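Local coordinates for probable mannosyltransferase KTR4 (PDB 5A07), which is a probable mannosyltransferase with a GT-A glycosyltransferase fold, seen here with guanosine-5'-diphosphate and a manganese ion bound, at residues F317-F321 with Y379-Y384. Residues are numbered along the deposited sequence; the frame is centred on the assembly and turned at random.
Sequences FWTNF and YHHTPY. With MN (manganese (II) ion), chain G.
A buried contact beside the manganese site of this GT-A fold packs a type I beta turn, Trp318 to Phe321, against a hairpin in which strand 379-381 reverses through Thr382 and cis-Pro383. The hairpin is closed by His381 N to Tyr384 O (3.2 Å) and Tyr384 N to His381 O (2.9 Å). The backbones stay apart, CA of Asn320 lying 7.6 Å from CA of His381, so side chains fill the gap. Trp318 (chi1 t) pushes its six-membered ring into the hairpin end: CH2 lies 3.2 Å from His381 O and 4.1 Å from Pro383 CD, while Tyr384 (chi1 m) points its edge at the indole face, centroids 5.4 Å apart. Asn320 (chi1 p) accepts a hydrogen bond at OD1 from Tyr379 OH (2.6 Å) and sets ND2 over the His381 ring, 3.4 Å from CG. Phe321 CB sits over the Tyr379 ring, 4.0 Å from its centroid. Water 1 links Asn320 O (2.6 Å) to Tyr379 OH (2.8 Å). His381 (chi1 t) is fixed by ND1 to Thr382 O (3.0 Å), which leaves NE2 to bind manganese at 2.4 Å, together with Glu232 and waters 2 and 3. The turn joins strands 316-317 and 322-325, both paired with strand 256-262 of the main sheet; the hairpin belongs to a small antiparallel sheet with strand 236-237, and Trp318 and Tyr384 both touch Leu262.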
loop_
_atom_site.group_PDB
_atom_site.type_symbol
_atom_site.label_atom_id
_atom_site.label_comp_id
_atom_site.label_asym_id
_atom_site.label_seq_id
_atom_site.Cartn_x
_atom_site.Cartn_y
_atom_site.Cartn_z
ATOM N N PHE B 317 -4.209 -0.818 -2.590
ATOM C CA PHE B 317 -2.767 -1.054 -2.743
ATOM C C PHE B 317 -2.379 -1.937 -1.565
ATOM O O PHE B 317 -2.803 -1.689 -0.447
ATOM C CB PHE B 317 -1.988 0.240 -2.707
ATOM C CG PHE B 317 -2.538 1.269 -3.656
ATOM C CD1 PHE B 317 -2.467 1.038 -5.023
ATOM C CD2 PHE B 317 -3.127 2.433 -3.193
ATOM C CE1 PHE B 317 -3.060 1.924 -5.930
ATOM C CE2 PHE B 317 -3.670 3.325 -4.074
ATOM C CZ PHE B 317 -3.634 3.069 -5.434
ATOM N N TRP B 318 -1.523 -2.920 -1.821
ATOM C CA TRP B 318 -1.148 -3.857 -0.763
ATOM C C TRP B 318 0.045 -3.351 -0.009
ATOM O O TRP B 318 1.218 -3.589 -0.390
ATOM C CB TRP B 318 -0.862 -5.208 -1.374
ATOM C CG TRP B 318 -1.066 -6.359 -0.366
ATOM C CD1 TRP B 318 -1.956 -6.411 0.648
ATOM C CD2 TRP B 318 -0.371 -7.585 -0.374
ATOM N NE1 TRP B 318 -1.862 -7.662 1.294
ATOM C CE2 TRP B 318 -0.891 -8.382 0.671
ATOM C CE3 TRP B 318 0.678 -8.084 -1.127
ATOM C CZ2 TRP B 318 -0.380 -9.623 0.961
ATOM C CZ3 TRP B 318 1.132 -9.367 -0.860
ATOM C CH2 TRP B 318 0.587 -10.110 0.153
ATOM N N THR B 319 -0.257 -2.672 1.065
ATOM C CA THR B 319 0.686 -1.761 1.721
ATOM C C THR B 319 1.879 -2.402 2.453
ATOM O O THR B 319 2.718 -1.684 2.958
ATOM C CB THR B 319 -0.048 -0.864 2.758
ATOM O OG1 THR B 319 -0.747 -1.709 3.665
ATOM C CG2 THR B 319 -1.032 0.091 2.002
ATOM N N ASN B 320 1.998 -3.734 2.528
ATOM C CA ASN B 320 3.221 -4.264 3.114
ATOM C C ASN B 320 4.469 -3.732 2.438
ATOM O O ASN B 320 5.531 -3.683 3.030
ATOM C CB ASN B 320 3.195 -5.780 3.257
ATOM C CG ASN B 320 2.882 -6.526 1.965
ATOM O OD1 ASN B 320 3.637 -6.477 1.019
ATOM N ND2 ASN B 320 1.817 -7.268 1.977
ATOM N N PHE B 321 4.360 -3.428 1.154
ATOM C CA PHE B 321 5.332 -2.588 0.425
ATOM C C PHE B 321 4.642 -1.284 0.089
ATOM O O PHE B 321 3.525 -1.300 -0.397
ATOM C CB PHE B 321 5.709 -3.258 -0.905
ATOM C CG PHE B 321 6.472 -2.339 -1.874
ATOM C CD1 PHE B 321 5.794 -1.419 -2.662
ATOM C CD2 PHE B 321 7.811 -2.355 -1.934
ATOM C CE1 PHE B 321 6.474 -0.580 -3.546
ATOM C CE2 PHE B 321 8.498 -1.526 -2.771
ATOM C CZ PHE B 321 7.847 -0.628 -3.578
ATOM N N TYR B 379 8.933 -8.496 -6.294
ATOM C CA TYR B 379 8.652 -8.472 -4.859
ATOM C C TYR B 379 7.685 -9.544 -4.449
ATOM O O TYR B 379 6.690 -9.871 -5.193
ATOM C CB TYR B 379 7.959 -7.159 -4.480
ATOM C CG TYR B 379 7.498 -7.107 -3.043
ATOM C CD1 TYR B 379 8.372 -6.686 -2.070
ATOM C CD2 TYR B 379 6.162 -7.258 -2.709
ATOM C CE1 TYR B 379 7.947 -6.534 -0.739
ATOM C CE2 TYR B 379 5.699 -7.142 -1.415
ATOM C CZ TYR B 379 6.638 -6.799 -0.400
ATOM O OH TYR B 379 6.236 -6.592 0.894
ATOM N N HIS B 380 7.926 -10.152 -3.292
ATOM C CA HIS B 380 6.963 -11.141 -2.730
ATOM C C HIS B 380 6.741 -10.945 -1.277
ATOM O O HIS B 380 7.705 -10.752 -0.531
ATOM C CB HIS B 380 7.478 -12.537 -3.016
ATOM C CG HIS B 380 6.862 -13.621 -2.196
ATOM N ND1 HIS B 380 7.507 -14.194 -1.121
ATOM C CD2 HIS B 380 5.686 -14.268 -2.310
ATOM C CE1 HIS B 380 6.761 -15.183 -0.627
ATOM N NE2 HIS B 380 5.644 -15.238 -1.332
ATOM N N HIS B 381 5.472 -11.053 -0.875
ATOM C CA HIS B 381 5.063 -11.209 0.500
ATOM C C HIS B 381 3.985 -12.249 0.396
ATOM O O HIS B 381 3.028 -12.134 -0.413
ATOM C CB HIS B 381 4.481 -9.899 1.036
ATOM C CG HIS B 381 3.936 -9.944 2.448
ATOM N ND1 HIS B 381 2.884 -10.726 2.840
ATOM C CD2 HIS B 381 4.325 -9.277 3.563
ATOM C CE1 HIS B 381 2.605 -10.499 4.115
ATOM N NE2 HIS B 381 3.477 -9.629 4.565
ATOM N N THR B 382 4.063 -13.270 1.205
ATOM C CA THR B 382 3.069 -14.355 1.059
ATOM C C THR B 382 1.609 -13.841 1.040
ATOM O O THR B 382 1.289 -13.002 1.822
ATOM C CB THR B 382 3.198 -15.468 2.205
ATOM O OG1 THR B 382 2.197 -16.465 1.927
ATOM C CG2 THR B 382 2.919 -14.942 3.603
ATOM N N PRO B 383 0.755 -14.317 0.137
ATOM C CA PRO B 383 0.941 -15.329 -0.910
ATOM C C PRO B 383 1.120 -14.774 -2.338
ATOM O O PRO B 383 0.952 -15.527 -3.307
ATOM C CB PRO B 383 -0.399 -16.039 -0.902
ATOM C CG PRO B 383 -1.394 -14.968 -0.614
ATOM C CD PRO B 383 -0.682 -13.989 0.299
ATOM N N TYR B 384 1.534 -13.524 -2.494
ATOM C CA TYR B 384 1.496 -12.894 -3.830
ATOM C C TYR B 384 2.832 -12.361 -4.236
ATOM O O TYR B 384 3.650 -11.904 -3.402
ATOM C CB TYR B 384 0.449 -11.781 -3.820
ATOM C CG TYR B 384 -0.982 -12.206 -3.490
ATOM C CD1 TYR B 384 -1.663 -13.086 -4.281
ATOM C CD2 TYR B 384 -1.627 -11.722 -2.376
ATOM C CE1 TYR B 384 -2.912 -13.510 -3.939
ATOM C CE2 TYR B 384 -2.920 -12.073 -2.043
ATOM C CZ TYR B 384 -3.557 -12.958 -2.846
ATOM O OH TYR B 384 -4.788 -13.374 -2.556
HETATM MN MN MN G . 3.348 -8.898 6.867
HETATM O O HOH W 1 7.805 -4.963 2.587
HETATM O O HOH W 2 2.926 -11.185 7.329
HETATM O O HOH W 3 5.610 -9.558 7.280
#